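Local structure of major capsid protein (Paramecium bursaria Chlorella virus 1, 5TIP) at residues A[118-121]-A[127-130]; A[123-128]-A[343-348]; A[314-319]-A[325-330]. The protein self-assembles as trimers that build the large icosahedral, pseudo T=169 capsid of a double-stranded DNA virus infecting chlorella algae. All coordinates share one frame; numbering follows the deposited sequence.

Contact 1: A[118-121]-A[127-130]; sequences LFRM and NYRR
R120 and Y128 stand with their CA atoms 8.7 Å apart, the nearest backbone approach between the loop that follows helix 109-119 and the middle of helix 122-132, so side chains alone bridge the gap. Both side chains leave the backbone toward each other. From its side R120 runs extended from CG to NE and then turns at chi4 (86°), which swings the guanidinium out of the line of the chain and lays it flat on the phenol ring. The evidence for a true stack is threefold: the two planes differ by 10°, the centres are 3.9 Å apart, and R120 CZ sits 25° off the ring normal, over the face. The closest pair is R120 CZ to Y128 CD1 at 3.5 Å, while R120 NH1 hovers over the ring centre. The contact is therefore a parallel cation-pi stack that leaves the N-H groups pointing along the guanidinium plane toward other acceptors. One of these is a water in that plane, 2.9 Å from R120 NH1, which accepts from R120 NH1 and donates a weak bond to Y128 OH. The stronger partners lie elsewhere: R120 NH2 bonds to the OH of Y339 of the second subunit, and Y128 OH bonds to E89. D116 is a long, weak ion partner of R120 NH1. The stack is buried, and helix 109-119 packs against it, with F112, R113 and D116 touching Y128 and Y115 touching R120; the pair thus joins the residues just past that helix to helix 122-132 beside the subunit interface.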
# COMPACT_ATOMS: atom_id res chain seq x y z
N LEU A 118 6.80 1.51 -12.63
CA LEU A 118 5.70 0.59 -12.86
C LEU A 118 5.39 -0.31 -11.67
O LEU A 118 4.22 -0.50 -11.34
CB LEU A 118 6.00 -0.29 -14.08
CG LEU A 118 5.73 0.30 -15.47
CD1 LEU A 118 6.24 -0.64 -16.54
CD2 LEU A 118 4.25 0.57 -15.66
N PHE A 119 6.41 -0.87 -11.02
CA PHE A 119 6.20 -1.96 -10.07
C PHE A 119 6.51 -1.60 -8.63
O PHE A 119 6.28 -2.43 -7.74
CB PHE A 119 7.02 -3.18 -10.51
CG PHE A 119 6.63 -3.70 -11.85
CD1 PHE A 119 5.48 -4.46 -12.00
CD2 PHE A 119 7.40 -3.43 -12.97
CE1 PHE A 119 5.10 -4.94 -13.24
CE2 PHE A 119 7.03 -3.91 -14.22
CZ PHE A 119 5.88 -4.66 -14.35
N ARG A 120 7.02 -0.41 -8.35
CA ARG A 120 7.08 0.09 -6.99
C ARG A 120 5.97 1.11 -6.78
O ARG A 120 5.47 1.73 -7.72
CB ARG A 120 8.44 0.70 -6.67
CG ARG A 120 9.51 -0.34 -6.36
CD ARG A 120 10.69 0.27 -5.61
NE ARG A 120 11.83 -0.64 -5.56
CZ ARG A 120 12.74 -0.73 -6.52
NH1 ARG A 120 12.65 0.03 -7.60
NH2 ARG A 120 13.75 -1.59 -6.40
N MET A 121 5.58 1.28 -5.52
CA MET A 121 4.46 2.15 -5.20
C MET A 121 4.51 2.53 -3.73
O MET A 121 5.17 1.87 -2.92
CB MET A 121 3.12 1.48 -5.52
CG MET A 121 2.84 0.26 -4.66
SD MET A 121 1.34 -0.63 -5.13
CE MET A 121 1.80 -1.28 -6.73
N ASN A 127 10.79 5.15 -0.04
CA ASN A 127 12.00 4.65 0.62
C ASN A 127 13.09 4.33 -0.40
O ASN A 127 14.28 4.50 -0.10
CB ASN A 127 11.67 3.40 1.44
CG ASN A 127 12.82 2.96 2.33
OD1 ASN A 127 13.53 3.78 2.89
ND2 ASN A 127 13.02 1.64 2.45
N TYR A 128 12.70 3.87 -1.59
CA TYR A 128 13.69 3.62 -2.63
C TYR A 128 14.36 4.91 -3.09
O TYR A 128 15.55 4.89 -3.43
CB TYR A 128 13.03 2.90 -3.82
CG TYR A 128 13.95 2.70 -5.01
CD1 TYR A 128 14.86 1.66 -5.03
CD2 TYR A 128 13.89 3.55 -6.11
CE1 TYR A 128 15.70 1.47 -6.12
CE2 TYR A 128 14.72 3.36 -7.19
CZ TYR A 128 15.63 2.32 -7.19
OH TYR A 128 16.45 2.14 -8.28
N ARG A 129 13.62 6.02 -3.11
CA ARG A 129 14.26 7.29 -3.48
C ARG A 129 15.14 7.82 -2.36
O ARG A 129 16.14 8.50 -2.64
CB ARG A 129 13.21 8.33 -3.88
CG ARG A 129 13.85 9.57 -4.49
CD ARG A 129 12.87 10.51 -5.14
NE ARG A 129 13.58 11.61 -5.79
CZ ARG A 129 13.00 12.61 -6.44
NH1 ARG A 129 11.68 12.66 -6.53
NH2 ARG A 129 13.74 13.56 -7.00
N ARG A 130 14.79 7.55 -1.10
CA ARG A 130 15.71 7.86 -0.01
C ARG A 130 17.03 7.12 -0.19
O ARG A 130 18.10 7.65 0.13
CB ARG A 130 15.09 7.49 1.33
CG ARG A 130 13.87 8.29 1.74
CD ARG A 130 13.34 7.76 3.06
NE ARG A 130 14.28 7.99 4.15
CZ ARG A 130 14.33 7.25 5.26
NH1 ARG A 130 13.50 6.23 5.42
NH2 ARG A 130 15.22 7.53 6.21
O HOH W 1 14.72 0.28 -9.58

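Contact 2: A[123-128]-A[343-348]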
# COMPACT_ATOMS: atom_id res chain seq x y z
N ASP A 123 4.81 3.97 0.03
CA ASP A 123 5.97 4.30 0.86
C ASP A 123 7.20 3.50 0.44
O ASP A 123 8.33 3.98 0.61
CB ASP A 123 5.65 4.04 2.33
CG ASP A 123 4.72 5.08 2.91
OD1 ASP A 123 4.40 6.07 2.21
OD2 ASP A 123 4.28 4.90 4.06
N ASP A 124 7.00 2.29 -0.09
CA ASP A 124 8.13 1.50 -0.58
C ASP A 124 8.88 2.24 -1.67
O ASP A 124 10.12 2.26 -1.68
CB ASP A 124 7.61 0.16 -1.09
CG ASP A 124 8.72 -0.75 -1.53
OD1 ASP A 124 9.71 -0.91 -0.81
OD2 ASP A 124 8.60 -1.33 -2.62
N ARG A 125 8.13 2.90 -2.54
CA ARG A 125 8.71 3.69 -3.62
C ARG A 125 9.48 4.88 -3.06
O ARG A 125 10.58 5.18 -3.52
CB ARG A 125 7.62 4.16 -4.58
CG ARG A 125 8.14 4.86 -5.83
CD ARG A 125 7.39 4.41 -7.07
NE ARG A 125 6.08 5.04 -7.18
CZ ARG A 125 5.26 4.89 -8.21
NH1 ARG A 125 5.62 4.13 -9.24
NH2 ARG A 125 4.09 5.51 -8.23
N TYR A 126 8.91 5.57 -2.07
CA TYR A 126 9.58 6.72 -1.49
C TYR A 126 10.84 6.30 -0.73
O TYR A 126 11.86 7.01 -0.76
CB TYR A 126 8.64 7.48 -0.56
CG TYR A 126 9.30 8.65 0.15
CD1 TYR A 126 9.79 9.72 -0.56
CD2 TYR A 126 9.42 8.69 1.53
CE1 TYR A 126 10.40 10.80 0.06
CE2 TYR A 126 10.02 9.77 2.17
CZ TYR A 126 10.51 10.81 1.42
OH TYR A 126 11.11 11.89 2.04
N ASN A 127 10.79 5.15 -0.04
CA ASN A 127 12.00 4.65 0.62
C ASN A 127 13.09 4.33 -0.40
O ASN A 127 14.28 4.50 -0.10
CB ASN A 127 11.67 3.40 1.44
CG ASN A 127 12.82 2.96 2.33
OD1 ASN A 127 13.53 3.78 2.89
ND2 ASN A 127 13.02 1.64 2.45
N TYR A 128 12.70 3.87 -1.59
CA TYR A 128 13.69 3.62 -2.63
C TYR A 128 14.36 4.91 -3.09
O TYR A 128 15.55 4.89 -3.43
CB TYR A 128 13.03 2.90 -3.82
CG TYR A 128 13.95 2.70 -5.01
CD1 TYR A 128 14.86 1.66 -5.03
CD2 TYR A 128 13.89 3.55 -6.11
CE1 TYR A 128 15.70 1.47 -6.12
CE2 TYR A 128 14.72 3.36 -7.19
CZ TYR A 128 15.63 2.32 -7.19
OH TYR A 128 16.45 2.14 -8.28
N GLY A 343 -1.91 -2.16 -9.74
CA GLY A 343 -2.56 -1.56 -8.60
C GLY A 343 -1.78 -0.44 -7.94
O GLY A 343 -1.92 -0.23 -6.73
N GLY A 344 -0.96 0.28 -8.69
CA GLY A 344 -0.26 1.44 -8.17
C GLY A 344 -0.59 2.68 -8.98
O GLY A 344 -1.74 2.89 -9.36
N VAL A 345 0.42 3.51 -9.24
CA VAL A 345 0.27 4.66 -10.13
C VAL A 345 1.56 4.81 -10.92
O VAL A 345 2.66 4.69 -10.36
CB VAL A 345 -0.08 5.96 -9.37
CG1 VAL A 345 1.06 6.43 -8.49
CG2 VAL A 345 -0.49 7.05 -10.35
N THR A 346 1.43 5.02 -12.23
CA THR A 346 2.57 5.09 -13.11
C THR A 346 2.68 6.49 -13.70
O THR A 346 1.69 7.00 -14.26
CB THR A 346 2.46 4.05 -14.24
OG1 THR A 346 2.51 2.74 -13.69
CG2 THR A 346 3.60 4.22 -15.23
N PRO A 347 3.84 7.14 -13.61
CA PRO A 347 3.97 8.48 -14.18
C PRO A 347 3.82 8.45 -15.69
O PRO A 347 4.05 7.43 -16.35
CB PRO A 347 5.39 8.90 -13.77
CG PRO A 347 6.11 7.61 -13.53
CD PRO A 347 5.08 6.68 -12.96
N ALA A 348 3.40 9.59 -16.24
CA ALA A 348 3.21 9.70 -17.68
C ALA A 348 4.51 9.43 -18.41
O ALA A 348 5.61 9.73 -17.92
CB ALA A 348 2.67 11.08 -18.04
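R125 reaches from helix 122-132 to the backbone carbonyl of V345, in the loop between helix 330-341 and strand 350-354. The main bond runs from R125 NH2 to V345 O at 2.7 Å, with a fairly straight N-H...O angle of 161°, and the oxygen lies close to the guanidinium plane. A second, weak bond from R125 NH1 to the same oxygen is 3.2 Å long and bent to 132°; the carbonyl therefore sits at the guanidinium edge and is held chiefly by NH2, with NH1 adding little. Seen from the carbonyl, NH2 arrives tilted 27° from its plane. Reaching across takes a bent side chain: CG leaves anti to the backbone N, then chi2 and chi3 both turn. Beside the bond, V345 CG1 lies 3.2 Å from R125 NH2, so the methyl group presses close to the donor. R125 NH1 has further acceptors at the end of helix 109-119, a hydrogen bond to D116 O and a weak one to A117 O, while R125 NH2 forms a long, weak ion pair with D123 of the third subunit. In the loop, T346 OG1 makes a weak bond to A117 O, and P347 O accepts from N334. A single cationic group thus serves mainly neutral backbone oxygens, which implies that it ties the N-terminal and C-terminal parts of the chain by directional hydrogen bonding; the carboxylate of the neighbouring D123 probably adds only a modest electrostatic term.

Contact 3: A[314-319]-A[325-330]; sequences SAKIQL and FATRKG
A315 and R328 form the antiparallel hydrogen-bonded pair of this contact, their backbones joined in both directions. A315 N gives to R328 O at 2.9 Å, nearly in line with the carbonyl, and R328 N gives to A315 O at 3.1 Å with an N-H...O angle of 165°. The next pair, S314 and K329, is non-hydrogen-bonded, with CA atoms 4.0 Å apart; there S314 CA makes a CA-H...O contact with R328 O. Toward F325 the second segment leaves regular strand geometry, and a side chain takes over. The F325 ring is brought in by a chi1 of 51°, which sets CG between the backbone N and the carbonyl carbon, and I317 packs on it: I317 CG1 is 3.6 Å from F325 CZ, the CD1 methyl group meets F325 CE2 at the same distance, and I317 N lies over one ring face. This is the close-packed, buried part, which F333 of helix 330-341 and a stacked Y353 extend; F325 O, however, is buried here without a hydrogen-bond partner. The solvent side is at T327, which is exposed and borders K316 and S314. Its OG1 approaches K316 CD at 3.2 Å, and its CG2 methyl rests against S314 CB at 3.6 Å. From there K316 runs on extended, away from T327, to a salt bridge with D323. R328, on the same sheet face as A315, instead turns its guanidinium to a salt bridge with E72 of the third subunit and a cation-pi contact with that subunit's W204. Strands 312-319 and 322-329 form a beta hairpin; with strand 376-387 pairing along the other edge of 312-319, the hairpin belongs to the second domain of this family's double jelly-roll fold.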
# COMPACT_ATOMS: atom_id res chain seq x y z
N SER A 314 -1.49 6.94 -29.75
CA SER A 314 -2.15 5.64 -29.77
C SER A 314 -1.13 4.57 -30.10
O SER A 314 -0.03 4.85 -30.58
CB SER A 314 -3.30 5.62 -30.78
OG SER A 314 -2.83 5.82 -32.10
N ALA A 315 -1.49 3.32 -29.82
CA ALA A 315 -0.58 2.21 -30.07
C ALA A 315 -1.36 0.91 -30.17
O ALA A 315 -2.45 0.76 -29.61
CB ALA A 315 0.48 2.10 -28.96
N LYS A 316 -0.77 -0.04 -30.91
CA LYS A 316 -1.29 -1.40 -30.99
C LYS A 316 -0.13 -2.31 -31.36
O LYS A 316 0.90 -1.86 -31.88
CB LYS A 316 -2.42 -1.53 -32.02
CG LYS A 316 -1.95 -1.45 -33.46
CD LYS A 316 -3.10 -1.68 -34.44
CE LYS A 316 -2.66 -1.47 -35.88
NZ LYS A 316 -3.79 -1.62 -36.83
N ILE A 317 -0.30 -3.59 -31.07
CA ILE A 317 0.70 -4.61 -31.38
C ILE A 317 0.15 -5.49 -32.49
O ILE A 317 -1.02 -5.89 -32.47
CB ILE A 317 1.06 -5.45 -30.14
CG1 ILE A 317 1.62 -4.56 -29.04
CG2 ILE A 317 2.06 -6.54 -30.51
CD1 ILE A 317 1.91 -5.29 -27.75
N GLN A 318 1.00 -5.78 -33.48
CA GLN A 318 0.63 -6.66 -34.59
C GLN A 318 1.42 -7.96 -34.48
O GLN A 318 2.63 -7.95 -34.22
CB GLN A 318 0.90 -5.98 -35.94
CG GLN A 318 0.02 -4.77 -36.21
CD GLN A 318 0.11 -4.30 -37.65
OE1 GLN A 318 0.33 -5.09 -38.57
NE2 GLN A 318 -0.06 -3.00 -37.86
N LEU A 319 0.72 -9.07 -34.69
CA LEU A 319 1.30 -10.40 -34.59
C LEU A 319 1.17 -11.05 -35.96
O LEU A 319 0.06 -11.44 -36.36
CB LEU A 319 0.60 -11.22 -33.50
CG LEU A 319 1.28 -12.46 -32.93
CD1 LEU A 319 0.65 -12.80 -31.59
CD2 LEU A 319 1.18 -13.64 -33.87
N PHE A 325 -4.46 -6.71 -30.76
CA PHE A 325 -5.59 -6.05 -30.13
C PHE A 325 -5.84 -4.74 -30.87
O PHE A 325 -4.99 -4.25 -31.61
CB PHE A 325 -5.36 -5.80 -28.64
CG PHE A 325 -4.05 -5.13 -28.32
CD1 PHE A 325 -3.94 -3.75 -28.30
CD2 PHE A 325 -2.92 -5.89 -28.04
CE1 PHE A 325 -2.74 -3.13 -28.01
CE2 PHE A 325 -1.71 -5.28 -27.75
CZ PHE A 325 -1.63 -3.90 -27.73
N ALA A 326 -7.04 -4.19 -30.67
CA ALA A 326 -7.41 -2.94 -31.31
C ALA A 326 -6.62 -1.78 -30.74
O ALA A 326 -6.15 -1.81 -29.60
CB ALA A 326 -8.91 -2.69 -31.16
N THR A 327 -6.47 -0.73 -31.55
CA THR A 327 -5.67 0.42 -31.16
C THR A 327 -6.27 1.13 -29.95
O THR A 327 -7.48 1.41 -29.92
CB THR A 327 -5.55 1.40 -32.33
OG1 THR A 327 -5.00 0.72 -33.46
CG2 THR A 327 -4.66 2.56 -31.96
N ARG A 328 -5.44 1.41 -28.96
CA ARG A 328 -5.83 2.16 -27.78
C ARG A 328 -4.94 3.38 -27.64
O ARG A 328 -3.82 3.43 -28.17
CB ARG A 328 -5.75 1.31 -26.51
CG ARG A 328 -6.52 -0.00 -26.57
CD ARG A 328 -8.01 0.23 -26.70
NE ARG A 328 -8.61 0.76 -25.47
CZ ARG A 328 -9.07 -0.00 -24.48
NH1 ARG A 328 -8.99 -1.32 -24.56
NH2 ARG A 328 -9.59 0.56 -23.40
N LYS A 329 -5.43 4.38 -26.90
CA LYS A 329 -4.67 5.59 -26.68
C LYS A 329 -3.47 5.32 -25.78
O LYS A 329 -3.39 4.29 -25.10
CB LYS A 329 -5.56 6.67 -26.06
CG LYS A 329 -6.67 7.16 -26.97
CD LYS A 329 -6.13 7.86 -28.21
CE LYS A 329 -7.26 8.46 -29.03
NZ LYS A 329 -6.75 9.18 -30.23
N GLY A 330 -2.53 6.26 -25.79
CA GLY A 330 -1.36 6.13 -24.93
C GLY A 330 -1.70 6.15 -23.46
O GLY A 330 -1.03 5.49 -22.65

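Overall arrangement
Contacts 1 and 2 adjoin, their centres about 5 Å apart: both use helix 122-132, share N127 and Y128, and meet where R120 O lies 2.8 Å from R125 NH1. Contact 3 is remote, its centre about 28 Å from that of contact 1 and about 26 Å from that of contact 2. Along the chain contact 1 closes first, whereas contact 3 is nested inside the long span of chain that contact 2 closes. Contact 1 is thus local to the N-terminal part of the protein, contact 3 to the C-terminal part, and contact 2 joins the two. Each lies beside another subunit, which places all three close to the interfaces of the capsid trimer.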